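Local coordinates for glycoside hydrolase family 88 protein (Bacteroides vulgatus, PDB 4Q88) that belongs to the glycoside hydrolase family 88 and is probably a hydrolase acting on glycosidic substrates, although its own activity has not been characterised, at residues Lys199-Lys204 with Pro264-Gly269; Val151-Tyr156 with Leu163-Leu168; Leu277-Phe282 with Leu348-Glu353; His21-Arg26 with Thr310-Asp315. All coordinates share one frame; numbering follows the deposited sequence.

Contact 1 of 4, residues Lys199-Lys204 with Pro264-Gly269; sequences KTINGK and PEQAPG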
# COMPACT_ATOMS: atom_id res chain seq x y z
N LYS A 199 0.22 21.20 -14.15
CA LYS A 199 -0.98 20.73 -14.80
C LYS A 199 -0.57 19.58 -15.73
O LYS A 199 0.61 19.47 -16.12
CB LYS A 199 -1.63 21.82 -15.67
CG LYS A 199 -2.01 23.11 -14.96
CD LYS A 199 -2.85 23.99 -15.87
CE LYS A 199 -3.27 25.29 -15.21
NZ LYS A 199 -2.10 26.19 -14.98
N THR A 200 -1.54 18.74 -16.05
CA THR A 200 -1.33 17.71 -17.07
C THR A 200 -1.20 18.34 -18.45
O THR A 200 -1.44 19.54 -18.65
CB THR A 200 -2.44 16.67 -17.09
OG1 THR A 200 -3.66 17.29 -17.58
CG2 THR A 200 -2.66 16.04 -15.69
N ILE A 201 -0.87 17.50 -19.43
CA ILE A 201 -0.72 17.95 -20.81
C ILE A 201 -2.01 18.57 -21.33
O ILE A 201 -2.00 19.48 -22.18
CB ILE A 201 -0.36 16.75 -21.75
CG1 ILE A 201 0.99 16.13 -21.38
CG2 ILE A 201 -0.25 17.26 -23.18
CD1 ILE A 201 2.19 17.03 -21.65
N ASN A 202 -3.15 18.08 -20.86
CA ASN A 202 -4.44 18.64 -21.23
C ASN A 202 -5.05 19.61 -20.23
O ASN A 202 -6.26 19.93 -20.32
CB ASN A 202 -5.42 17.54 -21.56
CG ASN A 202 -4.98 16.74 -22.75
OD1 ASN A 202 -4.93 17.27 -23.89
ND2 ASN A 202 -4.60 15.49 -22.53
N GLY A 203 -4.19 20.18 -19.39
CA GLY A 203 -4.55 21.30 -18.52
C GLY A 203 -5.32 20.90 -17.27
O GLY A 203 -5.99 21.71 -16.69
N LYS A 204 -5.22 19.65 -16.89
CA LYS A 204 -5.99 19.07 -15.78
C LYS A 204 -5.17 19.01 -14.49
O LYS A 204 -3.94 19.10 -14.52
CB LYS A 204 -6.47 17.66 -16.12
CG LYS A 204 -7.17 17.47 -17.47
CD LYS A 204 -8.47 18.25 -17.59
CE LYS A 204 -9.13 18.15 -18.96
NZ LYS A 204 -9.44 16.74 -19.32
N PRO A 264 -6.60 10.66 -18.69
CA PRO A 264 -6.19 9.39 -19.28
C PRO A 264 -5.33 9.55 -20.53
O PRO A 264 -4.45 8.71 -20.74
CB PRO A 264 -7.52 8.68 -19.62
CG PRO A 264 -8.60 9.59 -19.22
CD PRO A 264 -8.05 10.75 -18.48
N GLU A 265 -5.52 10.62 -21.30
CA GLU A 265 -4.78 10.83 -22.56
C GLU A 265 -3.28 11.13 -22.34
O GLU A 265 -2.43 10.79 -23.16
CB GLU A 265 -5.39 12.01 -23.28
CG GLU A 265 -6.73 11.79 -23.96
CD GLU A 265 -7.91 11.49 -23.04
OE1 GLU A 265 -8.04 12.06 -21.94
OE2 GLU A 265 -8.70 10.61 -23.45
N GLN A 266 -2.96 11.76 -21.21
CA GLN A 266 -1.58 12.07 -20.88
C GLN A 266 -0.73 10.81 -20.70
O GLN A 266 0.38 10.76 -21.17
CB GLN A 266 -1.49 12.90 -19.62
CG GLN A 266 -0.08 12.89 -19.10
CD GLN A 266 0.14 13.88 -18.04
OE1 GLN A 266 0.02 15.07 -18.28
NE2 GLN A 266 0.43 13.40 -16.85
N ALA A 267 -1.24 9.81 -20.00
CA ALA A 267 -0.47 8.60 -19.69
C ALA A 267 -1.44 7.43 -19.89
O ALA A 267 -2.07 6.94 -18.92
CB ALA A 267 0.07 8.70 -18.26
N PRO A 268 -1.64 7.01 -21.16
CA PRO A 268 -2.79 6.21 -21.50
C PRO A 268 -2.68 4.72 -21.16
O PRO A 268 -1.59 4.19 -20.98
CB PRO A 268 -2.92 6.40 -23.03
CG PRO A 268 -1.52 6.64 -23.48
CD PRO A 268 -0.87 7.41 -22.36
N GLY A 269 -3.82 4.08 -21.10
CA GLY A 269 -3.91 2.61 -21.16
C GLY A 269 -3.86 2.00 -19.78
O GLY A 269 -3.71 2.70 -18.78
O HOH W 1 -7.78 14.40 -20.92

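Contact 2 of 4, residues Val151-Tyr156 with Leu163-Leu168; sequences VMVKMY and LYLEKL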
# COMPACT_ATOMS: atom_id res chain seq x y z
N VAL A 151 2.08 0.76 10.13
CA VAL A 151 3.06 0.59 11.22
C VAL A 151 2.50 1.17 12.54
O VAL A 151 2.60 0.55 13.63
CB VAL A 151 4.37 1.32 10.90
CG1 VAL A 151 5.30 1.21 12.08
CG2 VAL A 151 5.02 0.71 9.67
N MSE A 152 1.86 2.33 12.45
CA MSE A 152 1.40 3.02 13.64
C MSE A 152 0.35 2.17 14.36
O MSE A 152 0.43 2.01 15.62
CB MSE A 152 0.87 4.44 13.38
CG MSE A 152 1.74 5.40 12.53
SE MSE A 152 3.56 5.54 13.24
CE MSE A 152 3.35 7.14 14.32
N VAL A 153 -0.63 1.61 13.62
CA VAL A 153 -1.70 0.84 14.28
C VAL A 153 -1.20 -0.53 14.73
O VAL A 153 -1.66 -1.05 15.77
CB VAL A 153 -2.99 0.71 13.43
CG1 VAL A 153 -3.64 2.08 13.26
CG2 VAL A 153 -2.75 0.04 12.06
N LYS A 154 -0.27 -1.12 13.96
CA LYS A 154 0.28 -2.44 14.31
C LYS A 154 1.15 -2.31 15.57
O LYS A 154 1.12 -3.19 16.47
CB LYS A 154 1.08 -3.04 13.15
CG LYS A 154 0.20 -3.50 12.01
CD LYS A 154 0.99 -3.94 10.78
CE LYS A 154 0.06 -4.29 9.64
NZ LYS A 154 -0.79 -5.47 9.89
N MSE A 155 1.87 -1.19 15.70
CA MSE A 155 2.77 -1.01 16.88
C MSE A 155 1.94 -0.68 18.09
O MSE A 155 2.22 -1.19 19.20
CB MSE A 155 3.89 0.03 16.69
CG MSE A 155 4.88 -0.34 15.54
SE MSE A 155 5.74 -2.08 15.80
CE MSE A 155 6.55 -1.64 17.54
N TYR A 156 0.90 0.14 17.93
CA TYR A 156 -0.08 0.36 19.00
C TYR A 156 -0.69 -0.95 19.46
O TYR A 156 -0.83 -1.20 20.68
CB TYR A 156 -1.21 1.35 18.60
CG TYR A 156 -2.18 1.50 19.72
CD1 TYR A 156 -1.91 2.37 20.77
CD2 TYR A 156 -3.30 0.67 19.84
CE1 TYR A 156 -2.73 2.47 21.88
CE2 TYR A 156 -4.16 0.76 20.95
CZ TYR A 156 -3.86 1.68 21.97
OH TYR A 156 -4.67 1.80 23.08
N LEU A 163 0.89 7.19 22.01
CA LEU A 163 1.56 8.16 21.18
C LEU A 163 1.56 7.71 19.71
O LEU A 163 1.56 8.55 18.81
CB LEU A 163 3.02 8.37 21.65
CG LEU A 163 3.78 9.55 21.04
CD1 LEU A 163 3.04 10.85 21.27
CD2 LEU A 163 5.22 9.65 21.58
N TYR A 164 1.61 6.40 19.45
CA TYR A 164 1.53 5.90 18.07
C TYR A 164 0.28 6.45 17.37
O TYR A 164 0.32 6.83 16.20
CB TYR A 164 1.51 4.36 18.03
CG TYR A 164 2.90 3.74 18.22
CD1 TYR A 164 3.84 3.79 17.20
CD2 TYR A 164 3.23 3.04 19.39
CE1 TYR A 164 5.09 3.19 17.36
CE2 TYR A 164 4.49 2.45 19.55
CZ TYR A 164 5.41 2.55 18.55
OH TYR A 164 6.66 1.98 18.70
N LEU A 165 -0.82 6.48 18.08
CA LEU A 165 -2.09 6.87 17.46
C LEU A 165 -2.24 8.37 17.37
O LEU A 165 -2.89 8.85 16.43
CB LEU A 165 -3.29 6.21 18.16
CG LEU A 165 -3.21 4.66 18.19
CD1 LEU A 165 -4.44 4.13 18.89
CD2 LEU A 165 -3.05 4.02 16.83
N GLU A 166 -1.63 9.14 18.29
CA GLU A 166 -1.60 10.60 18.17
C GLU A 166 -0.65 11.03 17.04
O GLU A 166 -0.98 11.88 16.22
CB GLU A 166 -1.21 11.25 19.52
CG GLU A 166 -0.89 12.74 19.49
CD GLU A 166 -2.01 13.62 18.95
OE1 GLU A 166 -3.19 13.34 19.29
OE2 GLU A 166 -1.71 14.59 18.19
N LYS A 167 0.52 10.40 16.95
CA LYS A 167 1.45 10.76 15.88
C LYS A 167 0.98 10.31 14.50
O LYS A 167 1.33 10.96 13.47
CB LYS A 167 2.85 10.22 16.21
CG LYS A 167 3.56 11.01 17.32
CD LYS A 167 4.25 12.27 16.81
CE LYS A 167 4.70 13.21 17.92
NZ LYS A 167 5.24 14.49 17.39
N LEU A 168 0.24 9.20 14.45
CA LEU A 168 -0.44 8.79 13.17
C LEU A 168 -1.22 10.02 12.61
O LEU A 168 -1.01 10.42 11.46
CB LEU A 168 -1.39 7.62 13.41
CG LEU A 168 -2.39 7.25 12.30
CD1 LEU A 168 -1.67 6.90 11.04
CD2 LEU A 168 -3.25 6.09 12.77

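Contact 3 of 4, residues Leu277-Phe282 with Leu348-Glu353; sequences LFTYGF and LLAACE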
# COMPACT_ATOMS: atom_id res chain seq x y z
N LEU A 277 -4.50 -1.71 -5.80
CA LEU A 277 -4.65 -1.04 -4.50
C LEU A 277 -6.05 -0.49 -4.30
O LEU A 277 -6.66 -0.64 -3.21
CB LEU A 277 -3.61 0.03 -4.32
CG LEU A 277 -2.16 -0.52 -4.23
CD1 LEU A 277 -1.21 0.61 -4.55
CD2 LEU A 277 -1.91 -1.12 -2.88
N PHE A 278 -6.59 0.13 -5.34
CA PHE A 278 -7.98 0.62 -5.26
C PHE A 278 -8.95 -0.54 -5.06
O PHE A 278 -9.88 -0.45 -4.27
CB PHE A 278 -8.38 1.37 -6.51
CG PHE A 278 -7.62 2.69 -6.73
CD1 PHE A 278 -7.40 3.57 -5.70
CD2 PHE A 278 -7.21 3.03 -8.00
CE1 PHE A 278 -6.79 4.79 -5.91
CE2 PHE A 278 -6.55 4.23 -8.22
CZ PHE A 278 -6.32 5.11 -7.17
N THR A 279 -8.76 -1.63 -5.81
CA THR A 279 -9.67 -2.75 -5.73
C THR A 279 -9.68 -3.32 -4.31
O THR A 279 -10.74 -3.69 -3.78
CB THR A 279 -9.29 -3.82 -6.79
OG1 THR A 279 -9.34 -3.21 -8.09
CG2 THR A 279 -10.25 -4.99 -6.75
N TYR A 280 -8.47 -3.48 -3.74
CA TYR A 280 -8.36 -3.90 -2.34
C TYR A 280 -9.17 -3.01 -1.45
O TYR A 280 -9.98 -3.47 -0.59
CB TYR A 280 -6.88 -3.92 -1.88
CG TYR A 280 -6.74 -4.11 -0.38
CD1 TYR A 280 -7.13 -5.32 0.23
CD2 TYR A 280 -6.33 -3.06 0.45
CE1 TYR A 280 -7.05 -5.47 1.62
CE2 TYR A 280 -6.27 -3.23 1.85
CZ TYR A 280 -6.61 -4.43 2.42
OH TYR A 280 -6.55 -4.58 3.77
N GLY A 281 -8.99 -1.71 -1.60
CA GLY A 281 -9.66 -0.78 -0.72
C GLY A 281 -11.19 -0.83 -0.85
O GLY A 281 -11.91 -0.82 0.17
N PHE A 282 -11.68 -0.96 -2.08
CA PHE A 282 -13.13 -0.99 -2.30
C PHE A 282 -13.71 -2.30 -1.72
O PHE A 282 -14.70 -2.30 -1.03
CB PHE A 282 -13.44 -0.93 -3.79
CG PHE A 282 -13.32 0.46 -4.39
CD1 PHE A 282 -14.17 1.45 -3.99
CD2 PHE A 282 -12.44 0.73 -5.40
CE1 PHE A 282 -14.14 2.71 -4.55
CE2 PHE A 282 -12.43 1.99 -5.99
CZ PHE A 282 -13.25 2.98 -5.54
N LEU A 348 -2.12 -9.39 -4.76
CA LEU A 348 -2.51 -10.34 -3.70
C LEU A 348 -3.44 -9.74 -2.66
O LEU A 348 -4.37 -10.43 -2.20
CB LEU A 348 -1.27 -10.97 -3.04
CG LEU A 348 -0.41 -11.83 -3.94
CD1 LEU A 348 0.91 -12.10 -3.23
CD2 LEU A 348 -1.07 -13.12 -4.29
N LEU A 349 -3.25 -8.48 -2.27
CA LEU A 349 -4.20 -7.85 -1.36
C LEU A 349 -5.59 -7.89 -1.98
O LEU A 349 -6.57 -8.31 -1.35
CB LEU A 349 -3.80 -6.37 -1.06
CG LEU A 349 -2.48 -6.07 -0.33
CD1 LEU A 349 -2.26 -4.55 -0.24
CD2 LEU A 349 -2.49 -6.69 1.04
N ALA A 350 -5.69 -7.47 -3.25
CA ALA A 350 -6.99 -7.41 -3.94
C ALA A 350 -7.61 -8.81 -4.03
O ALA A 350 -8.79 -8.99 -3.75
CB ALA A 350 -6.84 -6.83 -5.35
N ALA A 351 -6.79 -9.78 -4.42
CA ALA A 351 -7.25 -11.16 -4.62
C ALA A 351 -7.75 -11.75 -3.29
O ALA A 351 -8.84 -12.37 -3.25
CB ALA A 351 -6.16 -12.04 -5.23
N CYS A 352 -6.99 -11.54 -2.21
CA CYS A 352 -7.41 -12.06 -0.88
C CYS A 352 -8.75 -11.46 -0.46
O CYS A 352 -9.68 -12.17 0.01
CB CYS A 352 -6.37 -11.80 0.18
SG CYS A 352 -4.89 -12.77 0.00
N GLU A 353 -8.86 -10.15 -0.60
CA GLU A 353 -10.11 -9.49 -0.24
C GLU A 353 -11.29 -9.90 -1.13
O GLU A 353 -12.44 -9.88 -0.68
CB GLU A 353 -9.93 -7.96 -0.19
CG GLU A 353 -10.87 -7.24 0.77
CD GLU A 353 -10.79 -7.61 2.26
OE1 GLU A 353 -11.84 -7.57 2.90
OE2 GLU A 353 -9.71 -7.91 2.82
O HOH W 2 -7.65 -7.01 4.66

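Contact 4 of 4, residues His21-Arg26 with Thr310-Asp315; sequences HRVNQR and TALQAD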
# COMPACT_ATOMS: atom_id res chain seq x y z
N HIS A 21 -2.70 -18.90 -5.15
CA HIS A 21 -1.58 -19.80 -5.01
C HIS A 21 -0.67 -19.81 -6.25
O HIS A 21 0.54 -19.89 -6.10
CB HIS A 21 -2.07 -21.20 -4.65
CG HIS A 21 -2.65 -21.30 -3.30
ND1 HIS A 21 -1.93 -21.04 -2.16
CD2 HIS A 21 -3.88 -21.66 -2.88
CE1 HIS A 21 -2.68 -21.26 -1.10
NE2 HIS A 21 -3.88 -21.60 -1.51
N ARG A 22 -1.25 -19.73 -7.46
CA ARG A 22 -0.46 -19.67 -8.70
C ARG A 22 0.52 -18.49 -8.66
O ARG A 22 1.74 -18.63 -8.86
CB ARG A 22 -1.37 -19.54 -9.91
CG ARG A 22 -0.62 -19.66 -11.21
CD ARG A 22 -1.38 -19.24 -12.44
NE ARG A 22 -2.83 -19.38 -12.39
CZ ARG A 22 -3.66 -18.67 -13.16
NH1 ARG A 22 -3.19 -17.78 -14.03
NH2 ARG A 22 -4.96 -18.81 -13.03
N VAL A 23 -0.02 -17.31 -8.34
CA VAL A 23 0.79 -16.08 -8.27
C VAL A 23 1.84 -16.13 -7.18
O VAL A 23 3.01 -15.80 -7.42
CB VAL A 23 -0.12 -14.84 -8.07
CG1 VAL A 23 0.68 -13.57 -7.79
CG2 VAL A 23 -1.03 -14.67 -9.26
N ASN A 24 1.45 -16.59 -5.99
CA ASN A 24 2.36 -16.55 -4.87
C ASN A 24 3.43 -17.62 -5.00
O ASN A 24 4.59 -17.37 -4.66
CB ASN A 24 1.64 -16.65 -3.52
CG ASN A 24 2.33 -15.81 -2.44
OD1 ASN A 24 3.02 -14.82 -2.75
ND2 ASN A 24 2.18 -16.22 -1.18
N GLN A 25 3.06 -18.81 -5.49
CA GLN A 25 4.05 -19.87 -5.67
C GLN A 25 5.05 -19.55 -6.74
O GLN A 25 6.23 -19.81 -6.55
CB GLN A 25 3.40 -21.20 -5.92
CG GLN A 25 2.80 -21.68 -4.61
CD GLN A 25 1.90 -22.86 -4.75
OE1 GLN A 25 1.89 -23.55 -5.77
NE2 GLN A 25 1.12 -23.11 -3.69
N ARG A 26 4.61 -18.93 -7.82
CA ARG A 26 5.53 -18.50 -8.88
C ARG A 26 6.54 -17.55 -8.30
O ARG A 26 7.75 -17.71 -8.51
CB ARG A 26 4.77 -17.85 -10.02
CG ARG A 26 5.67 -17.43 -11.21
CD ARG A 26 5.05 -16.32 -12.02
NE ARG A 26 6.05 -15.50 -12.73
CZ ARG A 26 6.54 -14.33 -12.30
NH1 ARG A 26 6.16 -13.76 -11.12
NH2 ARG A 26 7.43 -13.70 -13.08
N THR A 310 -6.76 -9.38 -17.59
CA THR A 310 -5.71 -8.65 -18.29
C THR A 310 -4.38 -8.60 -17.55
O THR A 310 -3.33 -8.85 -18.13
CB THR A 310 -6.21 -7.25 -18.67
OG1 THR A 310 -7.36 -7.36 -19.52
CG2 THR A 310 -5.15 -6.44 -19.37
N ALA A 311 -4.39 -8.22 -16.26
CA ALA A 311 -3.11 -8.12 -15.55
C ALA A 311 -2.50 -9.49 -15.29
O ALA A 311 -1.30 -9.70 -15.51
CB ALA A 311 -3.31 -7.37 -14.24
N LEU A 312 -3.32 -10.41 -14.79
CA LEU A 312 -2.88 -11.77 -14.53
C LEU A 312 -2.53 -12.49 -15.82
O LEU A 312 -3.34 -12.51 -16.74
CB LEU A 312 -3.99 -12.55 -13.84
CG LEU A 312 -3.74 -14.01 -13.48
CD1 LEU A 312 -2.59 -14.12 -12.51
CD2 LEU A 312 -4.99 -14.64 -12.90
N GLN A 313 -1.32 -13.03 -15.88
CA GLN A 313 -0.94 -13.89 -16.99
C GLN A 313 -1.05 -15.37 -16.58
O GLN A 313 -1.16 -15.70 -15.39
CB GLN A 313 0.47 -13.50 -17.45
CG GLN A 313 0.58 -12.00 -17.73
CD GLN A 313 1.93 -11.58 -18.30
OE1 GLN A 313 2.83 -12.41 -18.48
NE2 GLN A 313 2.07 -10.30 -18.62
N ALA A 314 -1.07 -16.26 -17.57
CA ALA A 314 -1.29 -17.69 -17.30
C ALA A 314 -0.36 -18.32 -16.28
O ALA A 314 -0.78 -19.16 -15.54
CB ALA A 314 -1.20 -18.51 -18.61
N ASP A 315 0.92 -17.96 -16.29
CA ASP A 315 1.87 -18.54 -15.35
C ASP A 315 1.90 -17.88 -13.95
O ASP A 315 2.66 -18.29 -13.08
CB ASP A 315 3.27 -18.57 -15.96
CG ASP A 315 3.88 -17.19 -16.13
OD1 ASP A 315 3.20 -16.12 -15.97
OD2 ASP A 315 5.08 -17.20 -16.43

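Contact 1 of 4, residues Lys199-Lys204 with Pro264-Gly269
Ile201 and Gln266 mark the closest backbone approach, their CA atoms 5.9 Å apart, where a type I beta turn from Thr200 to Gly203 meets residues 264-266, which have helical backbone angles but lack regular helical bonding. A single hydrogen bond joins the two segments directly: Ile201 N donates to Gln266 OE1 over 2.8 Å. It is fairly straight, with 156° at the hydrogen, and the 161° angle at the acceptor puts the N-H almost in line with the amide carbonyl. Gln266 can reach the turn because its CG stands anti to the backbone N (chi1 165°) and the chain stays extended beyond it. The same oxygen touches Thr200 CB at 3.2 Å, while Ile201 CG1 approaches Gln266 OE1 to 3.4 Å, its branch crossing the glutamine at about a right angle. The carbonyl tip is thus bordered by both carbon chains as well as gripped by the N-H. Farther along the turn, Asn202 ND2 rests against Glu265 CB at 3.6 Å, but its hydrogen bond goes to Asp263 OD1, which also receives Gln266 N. Asp263 OD2 is bonded to Thr200 OG1, and that hydroxyl accepts Lys204 N at 2.9 Å; one aspartate thereby bonds residues of both segments. A water donates to Glu265 OE1 at 2.6 Å; its link to Lys204 NZ is weak. This surface contact joins the loop between strand 186-187 and helix 209-225 to the loop between helices 233-249 and 272-287, its centre about 24 Å from the centre of the chain.

Contact 2 of 4, residues Val151-Tyr156 with Leu163-Leu168
Met152 and Tyr164 meet where the backbones are closest in a buried, apolar packing of two consecutive antiparallel helices, 144-159 and 163-179, its centre about 17 Å from the centre of the chain. The axes of the two segments approach to 8.6 Å at 166°, and no hydrogen bond crosses between the segments; rings and aliphatic groups carry the contact. Met155 CB stands over one face of the Tyr164 ring, 3.5 Å from its centroid and displaced toward the rim on the CE1 side, a CH-pi contact. A second one mirrors it in kind: Leu165 CD1 lies 3.5 Å from the centroid of the Tyr156 ring, only 10° off the normal and thus almost exactly above the centre. The Tyr156 ring gets there because its CG is anti to the backbone N (chi1 179°), with Leu165 crossing it at about a right angle. Met152, present as selenomethionine, bends back so that CE touches Lys167 CB at 3.6 Å, and its CB meets Leu168 CB at 3.9 Å as the two side chains slide past each other in opposite directions. Val153 CG1 fills in beside Leu165 CD2 at 4.1 Å. The Tyr164 OH stays against Met155 CE while bonding Glu128 OE2 on helix 117-132, whose Met127 and Met131 also cover the contact. Two successive antiparallel helices packed side by side form an alpha-alpha hairpin, the structural element of the (alpha/alpha)6 barrel expected for a six-hairpin glycosidase.

Contact 3 of 4, residues Leu277-Phe282 with Leu348-Glu353
Tyr280 lies across the surface of Leu349, Ala350 and Glu353, and its side chain carries most of the contact. The backbones are close at its root, where the CA atoms of Tyr280 and Ala350 come within 4.1 Å of each other; Tyr280 CB makes an ordinary contact with Ala350 N. CG is anti to the backbone N (chi1 170°), which carries the ring across the neighbouring helix, past Leu349 and Glu353. CD1 then meets Leu349 twice, its CB at 3.7 Å and its carbonyl O at 3.4 Å, while Leu349 CD1 lies more distantly on one ring face. One atom farther out, CE1 comes within 3.8 Å of Glu353 OE2, the carboxylate plane turned 80° against the ring. The tip is polar: Tyr280 OH donates to a water lying in the ring plane at its edge, 2.8 Å away, and that water donates in turn to Glu353 OE2 over 2.9 Å. Buried hydroxyl and buried carboxylate are therefore joined through one water; the other carboxylate oxygen, OE1, is held by Asn287 ND2. Beside the tyrosine, the methyls of Thr279 and Ala350 meet, small groups consistent with the close approach. Ala217 and Lys221 of helix 209-225 touch the tyrosine, and helix 293-311 covers Thr279. The segment axes run in the same direction at 29° and only 7.8 Å apart. Such close, roughly parallel packing of helices distant in sequence is consistent with neighbouring helices within one layer of an (alpha/alpha)6 barrel.

Contact 4 of 4, residues His21-Arg26 with Thr310-Asp315
Arg22 NH1 is shared by two backbone carbonyls of the other segment, Gln313 O and Ala314 O, each 3.2 Å from it. Both hydrogen bonds are weak, with N-H...O angles of only 124° and 121°; Gln313 O lies in the guanidinium plane at its edge, whereas Ala314 O comes in obliquely. The long side chain leaves its helix extended, anti at chi1 and chi2, which places Arg22 CD 3.2 Å from Ala314 O; a bend at chi3 (-28°) then swings the guanidinium toward the carbonyls. Its other terminal nitrogen, NH2, forms a salt bridge with Glu18, one turn earlier on the same helix. Beside the guanidinium, Leu312, the first residue to leave the helical course of 293-311, places CD2 3.8 Å from Arg22 NH1, and its CD1 meets Val23 CG2 at 3.6 Å. Val23 continues that apolar patch onto Ile344, Phe347 and Leu348 of helix 341-358. One turn on, Arg26 runs extended past Asp315, its CD 3.3 Å from Asp315 O. Arg26 NE and Asp315 OD2 remain 4.2 Å apart, attracted but beyond a salt bridge, while Asp315 OD1 takes Lys317 N. The chemistry is thus that of a cationic side chain pointed at carbonyls just beyond a helix C-terminus: a few modest attractions beside a small apolar patch, whose electrostatic part would probably be tempered by solvent at this surface.

In the fold
Starting at the N terminus, helix 13-30 enters contact 4, whose partner comes nearly three hundred residues later; the loop it closes encloses contacts 1 and 2 entirely. Contact 2 closes first, a local hairpin of successive helices. Contact 1 follows in series, linking two surface loops on the opposite side of the chain's centre, about 37 Å away centre to centre. Contact 3 opens after both and crosses contact 4, since 310-315 falls between 277-282 and 348-353. These two touch, Leu348 CD1 packing on Asn24 OD1 at 3.5 Å, so the first helix is joined to the last helix, 341-358.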